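Local coordinates for uncharacterized protein PF1083 (Pyrococcus furiosus, PDB 3NRN), which is of unknown function but holds AMP in a Rossmann-type nucleotide pocket and is probably an oxidoreductase related to flavin-containing amine oxidases, at residues A[16-20]-A[405-409]; A[57-62]-A[77-81]; A[86-90]-A[143-147]. One frame throughout, in Å; residues are numbered along the deposited sequence.

Interaction 1 (A[16-20]-A[405-409]); sequences GAFLA and LGSFS
Build 16-20 as one regular turn of helix 10-21, with Ala20 N bonded to Gly16 O at 2.9 Å, and run 405-409 past it as an irregular, largely extended loop after helix 388-402. Leu405 (phi/psi -121/1) precedes the extended residues 406-409. The backbones stay well apart: the nearest CA pairs are Leu19 to Leu405 at 8.1 Å and Phe18 to Gly406 at 8.7 Å, so side chains fill the gap and no hydrogen bond crosses it.

Phe18 (chi1 t, chi2 89°) aims its ring at the loop backbone. Its CE2 lies 3.4 Å from Leu405 O, which meets the ring edge near its plane, and its CZ is 4.1 Å from Gly406 CA. A CB on Gly406 would sit only 3.3 Å from Phe18 CE2, a tight fit.

The apolar contacts flank this approach. Leu19 CD2 meets Leu405 CD1 at 3.9 Å, both leucines being m,t. Phe408 (chi1 m, chi2 -84°) swings back so that its CZ is 3.9 Å from Phe18 CE1; the rings pair obliquely, centroids 5.8 Å apart and planes at 51°. Leu400 of helix 388-402 also packs on Phe18, Leu19 and Phe408.

Helix 10-21 is the first helix of the Rossmann beta-alpha-beta unit, joining parallel strands 2-6 and 25-29 after a turn consistent with the GxGxxG pattern, and here the C-terminal tail packs against it.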
ATOM      1  N   GLY A  16      11.200 -10.662  -7.190  1.00 21.45           N
ATOM      2  CA  GLY A  16      12.536 -10.906  -7.705  1.00 21.56           C
ATOM      3  C   GLY A  16      13.479 -11.390  -6.618  1.00 21.60           C
ATOM      4  O   GLY A  16      14.298 -12.288  -6.830  1.00 25.03           O
ATOM      5  N   ALA A  17      13.367 -10.793  -5.444  1.00 20.44           N
ATOM      6  CA  ALA A  17      14.211 -11.171  -4.331  1.00 17.68           C
ATOM      7  C   ALA A  17      13.893 -12.595  -3.873  1.00 22.62           C
ATOM      8  O   ALA A  17      14.798 -13.402  -3.669  1.00 19.40           O
ATOM      9  CB  ALA A  17      14.015 -10.197  -3.185  1.00 21.09           C
ATOM     10  N   PHE A  18      12.609 -12.908  -3.718  1.00 19.93           N
ATOM     11  CA  PHE A  18      12.215 -14.241  -3.261  1.00 24.00           C
ATOM     12  C   PHE A  18      12.702 -15.327  -4.208  1.00 29.84           C
ATOM     13  O   PHE A  18      13.254 -16.346  -3.778  1.00 22.90           O
ATOM     14  CB  PHE A  18      10.688 -14.350  -3.129  1.00 23.41           C
ATOM     15  CG  PHE A  18      10.224 -15.662  -2.546  1.00 23.89           C
ATOM     16  CD1 PHE A  18      10.079 -15.815  -1.170  1.00 19.75           C
ATOM     17  CD2 PHE A  18       9.962 -16.757  -3.371  1.00 20.49           C
ATOM     18  CE1 PHE A  18       9.677 -17.047  -0.621  1.00 24.03           C
ATOM     19  CE2 PHE A  18       9.560 -17.994  -2.837  1.00 23.01           C
ATOM     20  CZ  PHE A  18       9.418 -18.136  -1.456  1.00 18.10           C
ATOM     21  N   LEU A  19      12.494 -15.102  -5.501  1.00 22.43           N
ATOM     22  CA  LEU A  19      12.884 -16.065  -6.517  1.00 19.49           C
ATOM     23  C   LEU A  19      14.397 -16.172  -6.694  1.00 25.79           C
ATOM     24  O   LEU A  19      14.918 -17.262  -6.933  1.00 24.84           O
ATOM     25  CB  LEU A  19      12.208 -15.712  -7.845  1.00 24.52           C
ATOM     26  CG  LEU A  19      10.678 -15.839  -7.833  1.00 29.89           C
ATOM     27  CD1 LEU A  19      10.095 -15.311  -9.135  1.00 28.38           C
ATOM     28  CD2 LEU A  19      10.281 -17.304  -7.625  1.00 31.72           C
ATOM     29  N   ALA A  20      15.105 -15.053  -6.575  1.00 24.71           N
ATOM     30  CA  ALA A  20      16.562 -15.075  -6.716  1.00 23.78           C
ATOM     31  C   ALA A  20      17.140 -15.884  -5.560  1.00 31.17           C
ATOM     32  O   ALA A  20      18.066 -16.677  -5.737  1.00 30.07           O
ATOM     33  CB  ALA A  20      17.115 -13.668  -6.692  1.00 17.32           C
ATOM     34  N   LEU A 405       5.844 -22.156  -6.378  1.00 26.63           N
ATOM     35  CA  LEU A 405       7.238 -21.812  -6.136  1.00 30.47           C
ATOM     36  C   LEU A 405       7.430 -21.267  -4.723  1.00 27.52           C
ATOM     37  O   LEU A 405       8.538 -20.909  -4.332  1.00 28.57           O
ATOM     38  CB  LEU A 405       7.722 -20.775  -7.154  1.00 29.20           C
ATOM     39  CG  LEU A 405       7.787 -21.226  -8.617  1.00 30.13           C
ATOM     40  CD1 LEU A 405       8.306 -20.090  -9.474  1.00 33.06           C
ATOM     41  CD2 LEU A 405       8.695 -22.438  -8.743  1.00 31.27           C
ATOM     42  N   GLY A 406       6.345 -21.204  -3.961  1.00 28.56           N
ATOM     43  CA  GLY A 406       6.431 -20.714  -2.594  1.00 29.12           C
ATOM     44  C   GLY A 406       5.257 -21.201  -1.768  1.00 30.55           C
ATOM     45  O   GLY A 406       4.170 -21.404  -2.303  1.00 29.88           O
ATOM     46  N   SER A 407       5.470 -21.399  -0.469  1.00 26.82           N
ATOM     47  CA  SER A 407       4.399 -21.855   0.414  1.00 28.21           C
ATOM     48  C   SER A 407       4.396 -21.021   1.690  1.00 29.06           C
ATOM     49  O   SER A 407       5.432 -20.865   2.341  1.00 27.93           O
ATOM     50  CB  SER A 407       4.580 -23.336   0.755  1.00 25.33           C
ATOM     51  OG  SER A 407       3.444 -23.827   1.441  1.00 31.97           O
ATOM     52  N   PHE A 408       3.227 -20.501   2.052  1.00 23.99           N
ATOM     53  CA  PHE A 408       3.096 -19.645   3.227  1.00 24.26           C
ATOM     54  C   PHE A 408       1.964 -20.061   4.153  1.00 28.99           C
ATOM     55  O   PHE A 408       0.927 -20.523   3.696  1.00 19.49           O
ATOM     56  CB  PHE A 408       2.853 -18.207   2.768  1.00 25.12           C
ATOM     57  CG  PHE A 408       3.864 -17.720   1.788  1.00 23.64           C
ATOM     58  CD1 PHE A 408       5.075 -17.201   2.225  1.00 21.31           C
ATOM     59  CD2 PHE A 408       3.641 -17.855   0.420  1.00 13.81           C
ATOM     60  CE1 PHE A 408       6.061 -16.827   1.313  1.00 23.68           C
ATOM     61  CE2 PHE A 408       4.618 -17.488  -0.496  1.00 26.65           C
ATOM     62  CZ  PHE A 408       5.830 -16.974  -0.048  1.00 27.37           C
ATOM     63  N   SER A 409       2.166 -19.866   5.455  1.00 26.25           N
ATOM     64  CA  SER A 409       1.155 -20.198   6.451  1.00 30.77           C
ATOM     65  C   SER A 409      -0.103 -19.399   6.183  1.00 32.07           C
ATOM     66  O   SER A 409      -0.035 -18.236   5.779  1.00 25.07           O
ATOM     67  CB  SER A 409       1.649 -19.853   7.857  1.00 31.65           C
ATOM     68  OG  SER A 409       0.555 -19.776   8.754  1.00 32.13           O
TER

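Interaction 2 (A[57-62]-A[77-81]); sequences IPHGED and EIVNS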
ATOM      1  N   ILE A  57       4.014   0.844   7.344  1.00 22.40           N
ATOM      2  CA  ILE A  57       3.434  -0.401   6.871  1.00 22.17           C
ATOM      3  C   ILE A  57       2.131  -0.539   7.660  1.00 25.11           C
ATOM      4  O   ILE A  57       2.128  -0.384   8.874  1.00 25.09           O
ATOM      5  CB  ILE A  57       4.401  -1.580   7.146  1.00 22.89           C
ATOM      6  CG1 ILE A  57       5.709  -1.342   6.381  1.00 15.57           C
ATOM      7  CG2 ILE A  57       3.761  -2.908   6.747  1.00 22.02           C
ATOM      8  CD1 ILE A  57       6.805  -2.366   6.656  1.00 27.29           C
ATOM      9  N   PRO A  58       1.005  -0.822   6.978  1.00 24.61           N
ATOM     10  CA  PRO A  58      -0.301  -0.960   7.635  1.00 24.77           C
ATOM     11  C   PRO A  58      -0.368  -1.838   8.889  1.00 24.67           C
ATOM     12  O   PRO A  58      -1.064  -1.503   9.851  1.00 21.05           O
ATOM     13  CB  PRO A  58      -1.203  -1.478   6.513  1.00 21.24           C
ATOM     14  CG  PRO A  58      -0.587  -0.874   5.285  1.00 21.86           C
ATOM     15  CD  PRO A  58       0.891  -1.104   5.538  1.00 19.01           C
ATOM     16  N   HIS A  59       0.344  -2.956   8.889  1.00 22.18           N
ATOM     17  CA  HIS A  59       0.314  -3.843  10.046  1.00 20.70           C
ATOM     18  C   HIS A  59       1.680  -3.975  10.703  1.00 18.59           C
ATOM     19  O   HIS A  59       1.956  -4.951  11.397  1.00 22.54           O
ATOM     20  CB  HIS A  59      -0.232  -5.213   9.625  1.00 23.44           C
ATOM     21  CG  HIS A  59      -1.634  -5.158   9.102  1.00 26.27           C
ATOM     22  ND1 HIS A  59      -2.718  -4.894   9.912  1.00 19.13           N
ATOM     23  CD2 HIS A  59      -2.122  -5.268   7.842  1.00 16.55           C
ATOM     24  CE1 HIS A  59      -3.813  -4.841   9.172  1.00 22.21           C
ATOM     25  NE2 HIS A  59      -3.478  -5.064   7.914  1.00 18.85           N
ATOM     26  N   GLY A  60       2.533  -2.983  10.469  1.00 22.41           N
ATOM     27  CA  GLY A  60       3.861  -2.970  11.057  1.00 22.52           C
ATOM     28  C   GLY A  60       4.722  -4.214  10.919  1.00 24.75           C
ATOM     29  O   GLY A  60       4.937  -4.742   9.823  1.00 19.25           O
ATOM     30  N   GLU A  61       5.214  -4.677  12.060  1.00 24.63           N
ATOM     31  CA  GLU A  61       6.102  -5.835  12.143  1.00 27.24           C
ATOM     32  C   GLU A  61       5.380  -7.165  12.045  1.00 23.12           C
ATOM     33  O   GLU A  61       6.015  -8.215  11.923  1.00 23.64           O
ATOM     34  CB  GLU A  61       6.834  -5.822  13.489  1.00 32.23           C
ATOM     35  CG  GLU A  61       7.020  -4.441  14.115  1.00 34.66           C
ATOM     36  CD  GLU A  61       7.441  -4.507  15.581  1.00 45.39           C
ATOM     37  OE1 GLU A  61       7.536  -3.433  16.218  1.00 34.93           O
ATOM     38  OE2 GLU A  61       7.676  -5.627  16.097  1.00 39.20           O
ATOM     39  N   ASP A  62       4.055  -7.112  12.083  1.00 22.02           N
ATOM     40  CA  ASP A  62       3.240  -8.318  12.113  1.00 20.20           C
ATOM     41  C   ASP A  62       2.550  -8.820  10.856  1.00 26.91           C
ATOM     42  O   ASP A  62       2.060  -9.948  10.841  1.00 22.47           O
ATOM     43  CB  ASP A  62       2.183  -8.133  13.198  1.00 30.31           C
ATOM     44  CG  ASP A  62       2.761  -7.537  14.464  1.00 25.25           C
ATOM     45  OD1 ASP A  62       3.664  -8.169  15.051  1.00 25.08           O
ATOM     46  OD2 ASP A  62       2.321  -6.439  14.858  1.00 33.22           O
ATOM     47  N   GLU A  77      14.364  -2.120   9.964  1.00 30.69           N
ATOM     48  CA  GLU A  77      13.798  -1.825  11.273  1.00 30.40           C
ATOM     49  C   GLU A  77      12.418  -1.219  11.176  1.00 28.38           C
ATOM     50  O   GLU A  77      12.253  -0.078  10.737  1.00 23.73           O
ATOM     51  CB  GLU A  77      14.701  -0.885  12.070  1.00 38.70           C
ATOM     52  CG  GLU A  77      14.056  -0.425  13.372  1.00 45.76           C
ATOM     53  CD  GLU A  77      15.053   0.141  14.358  1.00 55.35           C
ATOM     54  OE1 GLU A  77      15.827   1.040  13.970  1.00 58.33           O
ATOM     55  OE2 GLU A  77      15.058  -0.313  15.522  1.00 56.45           O
ATOM     56  N   ILE A  78      11.435  -2.004  11.606  1.00 26.51           N
ATOM     57  CA  ILE A  78      10.035  -1.609  11.597  1.00 27.63           C
ATOM     58  C   ILE A  78       9.549  -1.603  13.041  1.00 28.55           C
ATOM     59  O   ILE A  78       9.644  -2.617  13.726  1.00 35.28           O
ATOM     60  CB  ILE A  78       9.188  -2.630  10.824  1.00 22.83           C
ATOM     61  CG1 ILE A  78       9.705  -2.759   9.393  1.00 23.10           C
ATOM     62  CG2 ILE A  78       7.719  -2.209  10.842  1.00 28.02           C
ATOM     63  CD1 ILE A  78       9.113  -3.940   8.644  1.00 28.43           C
ATOM     64  N   VAL A  79       9.011  -0.477  13.500  1.00 26.27           N
ATOM     65  CA  VAL A  79       8.522  -0.398  14.873  1.00 23.86           C
ATOM     66  C   VAL A  79       7.032  -0.069  14.930  1.00 27.83           C
ATOM     67  O   VAL A  79       6.605   0.985  14.451  1.00 24.23           O
ATOM     68  CB  VAL A  79       9.291   0.678  15.683  1.00 28.74           C
ATOM     69  CG1 VAL A  79       8.735   0.759  17.103  1.00 23.08           C
ATOM     70  CG2 VAL A  79      10.783   0.353  15.698  1.00 23.98           C
ATOM     71  N   ASN A  80       6.246  -0.971  15.517  1.00 22.64           N
ATOM     72  CA  ASN A  80       4.810  -0.758  15.643  1.00 32.85           C
ATOM     73  C   ASN A  80       4.489   0.530  16.386  1.00 36.21           C
ATOM     74  O   ASN A  80       5.194   0.912  17.318  1.00 39.54           O
ATOM     75  CB  ASN A  80       4.142  -1.925  16.378  1.00 25.82           C
ATOM     76  CG  ASN A  80       4.029  -3.170  15.523  1.00 37.02           C
ATOM     77  OD1 ASN A  80       4.034  -3.097  14.290  1.00 27.34           O
ATOM     78  ND2 ASN A  80       3.904  -4.326  16.175  1.00 25.65           N
ATOM     79  N   SER A  81       3.410   1.184  15.964  1.00 40.70           N
ATOM     80  CA  SER A  81       2.945   2.429  16.570  1.00 43.76           C
ATOM     81  C   SER A  81       2.548   2.215  18.034  1.00 45.43           C
ATOM     82  O   SER A  81       1.803   1.278  18.325  1.00 35.24           O
ATOM     83  CB  SER A  81       1.728   2.947  15.799  1.00 31.17           C
ATOM     84  OG  SER A  81       2.043   3.204  14.444  1.00 33.13           O
TER
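Asn80 takes part in all three hydrogen bonds, two through its side-chain amide and one through its backbone N. With chi1 m and chi2 near -23°, its OD1 accepts the backbone N of Glu61 at 3.0 Å, while its ND2 donates to Asp62 OD2 at 3.0 Å. The Glu61 chi1 of -27° lies between wells, but chi2 is t and chi3 is close to 180°, and this extended arm carries OE1 to the backbone N of Asn80 at 2.9 Å. The two residues thus exchange reciprocal side-chain-to-backbone bonds.

Gly60 occupies the second position of the type II' turn from His59 to Asp62, where its positive phi suits glycine, and its CA is 3.2 Å from Asn80 OD1; a CB would clash with that oxygen. Beside this polar network Ile78 (m,t) faces the turns, its CG2 3.6 Å from Gly60 C and its CD1 3.4 Å from CD1 of Ile57, also m,t.

Strands 56-57 and 78-80 are the outer members of a small antiparallel sheet with strand 182-184 between them. Helix 64-72 links the two segments along the chain, and His59 meets Trp178 of helix 165-178 edge-to-face and bonds through ND1 to Gly179 O.

Interaction 3 (A[86-90]-A[143-147]); sequences KILWE and FLLSV
Residues 86-89 form a beta strand, and Glu90 leaves it with positive backbone angles (phi/psi 48/46) at the turn into strand 92-95. Facing it is the helical stretch 143-147, from helix 142-156, with Val147 N bonded to Phe143 O at 3.0 Å. The segment axes come within 10.8 Å, and their N-to-C directions make an angle of 116°. The nearest CA pairs are Ile87 with Val147 at 7.9 Å and Trp89 with Phe143 at 8.6 Å.

Ile87 and Trp89 point toward the helix, while Leu88 between them points away. Against these the helix sets Phe143, Ser146 and Val147, which lie on one face of a single turn. Phe143 (chi1 t, chi2 75°) directs its edge at one face of the Trp89 indole (chi1 t, chi2 -105°): CD1 is 3.7 Å from Trp89 CD2, and the Phe143 ring and the five-membered ring form an edge-to-face pair, centroids 4.8 Å apart and planes at 76°. Ile87 (m,t) brings its CD1 to 4.0 Å from Phe143 CZ and 3.9 Å from Val147 CG2 (chi1 t). Ser146 OG lies 3.8 Å from Trp89 CZ3, without a hydrogen bond across the interface.

Phe102 completes an aromatic cluster, stacking on Phe143 and meeting Trp89 edge-to-face. This is helix-on-sheet packing against the 86-89/92-95 hairpin, consistent with the helix-flanked mixed sheet in the substrate domain of flavin amine oxidases.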
ATOM      1  N   LYS A  86      -5.024   6.534  17.088  1.00 33.36           N
ATOM      2  CA  LYS A  86      -5.730   7.546  17.864  1.00 36.69           C
ATOM      3  C   LYS A  86      -6.785   8.246  17.006  1.00 37.58           C
ATOM      4  O   LYS A  86      -6.827   8.070  15.783  1.00 33.60           O
ATOM      5  CB  LYS A  86      -4.736   8.571  18.409  1.00 37.02           C
ATOM      6  CG  LYS A  86      -3.732   7.979  19.379  1.00 36.47           C
ATOM      7  CD  LYS A  86      -2.846   9.049  19.979  1.00 43.29           C
ATOM      8  CE  LYS A  86      -2.000   8.473  21.102  1.00 37.84           C
ATOM      9  NZ  LYS A  86      -1.178   9.514  21.774  1.00 44.42           N
ATOM     10  N   ILE A  87      -7.625   9.052  17.650  1.00 32.04           N
ATOM     11  CA  ILE A  87      -8.698   9.751  16.952  1.00 34.39           C
ATOM     12  C   ILE A  87      -8.826  11.234  17.320  1.00 38.40           C
ATOM     13  O   ILE A  87      -8.663  11.612  18.477  1.00 35.53           O
ATOM     14  CB  ILE A  87     -10.047   9.049  17.230  1.00 32.72           C
ATOM     15  CG1 ILE A  87      -9.948   7.578  16.814  1.00 30.44           C
ATOM     16  CG2 ILE A  87     -11.174   9.748  16.474  1.00 31.02           C
ATOM     17  CD1 ILE A  87     -11.214   6.778  17.030  1.00 31.98           C
ATOM     18  N   LEU A  88      -9.112  12.064  16.317  1.00 41.35           N
ATOM     19  CA  LEU A  88      -9.295  13.503  16.509  1.00 35.76           C
ATOM     20  C   LEU A  88     -10.781  13.785  16.381  1.00 38.74           C
ATOM     21  O   LEU A  88     -11.338  13.695  15.290  1.00 36.85           O
ATOM     22  CB  LEU A  88      -8.540  14.302  15.439  1.00 37.71           C
ATOM     23  CG  LEU A  88      -8.854  15.807  15.376  1.00 41.68           C
ATOM     24  CD1 LEU A  88      -8.558  16.453  16.722  1.00 34.31           C
ATOM     25  CD2 LEU A  88      -8.031  16.475  14.276  1.00 34.12           C
ATOM     26  N   TRP A  89     -11.419  14.132  17.491  1.00 36.51           N
ATOM     27  CA  TRP A  89     -12.850  14.403  17.488  1.00 39.16           C
ATOM     28  C   TRP A  89     -13.201  15.504  18.478  1.00 40.47           C
ATOM     29  O   TRP A  89     -12.723  15.508  19.611  1.00 37.59           O
ATOM     30  CB  TRP A  89     -13.606  13.117  17.831  1.00 44.37           C
ATOM     31  CG  TRP A  89     -15.096  13.242  17.856  1.00 45.92           C
ATOM     32  CD1 TRP A  89     -15.895  13.282  18.961  1.00 41.25           C
ATOM     33  CD2 TRP A  89     -15.974  13.292  16.723  1.00 47.71           C
ATOM     34  NE1 TRP A  89     -17.216  13.349  18.589  1.00 47.32           N
ATOM     35  CE2 TRP A  89     -17.294  13.357  17.222  1.00 44.08           C
ATOM     36  CE3 TRP A  89     -15.773  13.288  15.336  1.00 47.69           C
ATOM     37  CZ2 TRP A  89     -18.414  13.414  16.382  1.00 44.58           C
ATOM     38  CZ3 TRP A  89     -16.887  13.347  14.496  1.00 53.07           C
ATOM     39  CH2 TRP A  89     -18.191  13.409  15.026  1.00 53.71           C
ATOM     40  N   GLU A  90     -14.033  16.439  18.030  1.00 40.90           N
ATOM     41  CA  GLU A  90     -14.467  17.569  18.846  1.00 45.57           C
ATOM     42  C   GLU A  90     -13.309  18.267  19.556  1.00 45.61           C
ATOM     43  O   GLU A  90     -13.379  18.561  20.750  1.00 48.21           O
ATOM     44  CB  GLU A  90     -15.520  17.112  19.863  1.00 39.25           C
ATOM     45  CG  GLU A  90     -16.761  16.510  19.210  1.00 37.85           C
ATOM     46  CD  GLU A  90     -17.821  16.093  20.214  1.00 46.07           C
ATOM     47  OE1 GLU A  90     -17.466  15.503  21.260  1.00 46.81           O
ATOM     48  OE2 GLU A  90     -19.016  16.344  19.946  1.00 41.50           O
ATOM     49  N   PHE A 143     -20.739   8.966  15.457  1.00 47.97           N
ATOM     50  CA  PHE A 143     -19.300   8.977  15.702  1.00 43.26           C
ATOM     51  C   PHE A 143     -18.597   7.819  15.000  1.00 43.45           C
ATOM     52  O   PHE A 143     -17.596   8.011  14.306  1.00 43.20           O
ATOM     53  CB  PHE A 143     -19.011   8.886  17.198  1.00 40.35           C
ATOM     54  CG  PHE A 143     -17.560   8.667  17.517  1.00 40.54           C
ATOM     55  CD1 PHE A 143     -16.641   9.705  17.397  1.00 41.08           C
ATOM     56  CD2 PHE A 143     -17.104   7.411  17.909  1.00 32.90           C
ATOM     57  CE1 PHE A 143     -15.286   9.500  17.665  1.00 45.35           C
ATOM     58  CE2 PHE A 143     -15.748   7.191  18.181  1.00 40.35           C
ATOM     59  CZ  PHE A 143     -14.840   8.238  18.059  1.00 46.64           C
ATOM     60  N   LEU A 144     -19.131   6.618  15.197  1.00 36.47           N
ATOM     61  CA  LEU A 144     -18.567   5.410  14.623  1.00 38.64           C
ATOM     62  C   LEU A 144     -18.522   5.432  13.099  1.00 37.82           C
ATOM     63  O   LEU A 144     -17.499   5.097  12.499  1.00 35.65           O
ATOM     64  CB  LEU A 144     -19.359   4.188  15.096  1.00 40.94           C
ATOM     65  CG  LEU A 144     -18.878   2.826  14.584  1.00 34.87           C
ATOM     66  CD1 LEU A 144     -17.472   2.550  15.079  1.00 38.92           C
ATOM     67  CD2 LEU A 144     -19.821   1.747  15.060  1.00 39.02           C
ATOM     68  N   LEU A 145     -19.629   5.818  12.477  1.00 31.76           N
ATOM     69  CA  LEU A 145     -19.706   5.870  11.022  1.00 38.11           C
ATOM     70  C   LEU A 145     -18.722   6.886  10.455  1.00 36.43           C
ATOM     71  O   LEU A 145     -18.212   6.724   9.343  1.00 30.28           O
ATOM     72  CB  LEU A 145     -21.132   6.214  10.594  1.00 39.60           C
ATOM     73  CG  LEU A 145     -22.131   5.103  10.921  1.00 47.17           C
ATOM     74  CD1 LEU A 145     -23.559   5.621  10.815  1.00 54.61           C
ATOM     75  CD2 LEU A 145     -21.893   3.933   9.974  1.00 53.46           C
ATOM     76  N   SER A 146     -18.451   7.924  11.237  1.00 31.63           N
ATOM     77  CA  SER A 146     -17.531   8.974  10.837  1.00 31.94           C
ATOM     78  C   SER A 146     -16.092   8.461  10.900  1.00 32.22           C
ATOM     79  O   SER A 146     -15.299   8.705   9.993  1.00 32.09           O
ATOM     80  CB  SER A 146     -17.704  10.189  11.754  1.00 38.04           C
ATOM     81  OG  SER A 146     -16.989  11.306  11.261  1.00 42.04           O
ATOM     82  N   VAL A 147     -15.756   7.756  11.975  1.00 32.88           N
ATOM     83  CA  VAL A 147     -14.414   7.204  12.122  1.00 22.92           C
ATOM     84  C   VAL A 147     -14.153   6.124  11.068  1.00 27.88           C
ATOM     85  O   VAL A 147     -13.070   6.068  10.495  1.00 27.02           O
ATOM     86  CB  VAL A 147     -14.204   6.594  13.528  1.00 31.22           C
ATOM     87  CG1 VAL A 147     -12.907   5.768  13.565  1.00 25.01           C
ATOM     88  CG2 VAL A 147     -14.139   7.704  14.562  1.00 28.09           C
TER

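All three contacts are partly buried and none is at an annotated site. Interactions 1 and 3 lie on opposite sides of the chain's centre, their own centres about 40 Å apart: one packs the C-terminal tail on a Rossmann helix, the other a helix on the mixed sheet. Both rely on phenylalanine-centred apolar packing without hydrogen bonds. Interaction 2, nearest the middle of the chain, is the one with hydrogen bonds, beside an isoleucine pair. It shares neighbours with interaction 1: helix 388-402 packs on both, and helix 64-72, which touches Phe18 and Phe408, joins the segments of interaction 2. Strands 78-80 and 86-89 are consecutive, so the chain passes from interaction 2 into strand 86-89 of interaction 3.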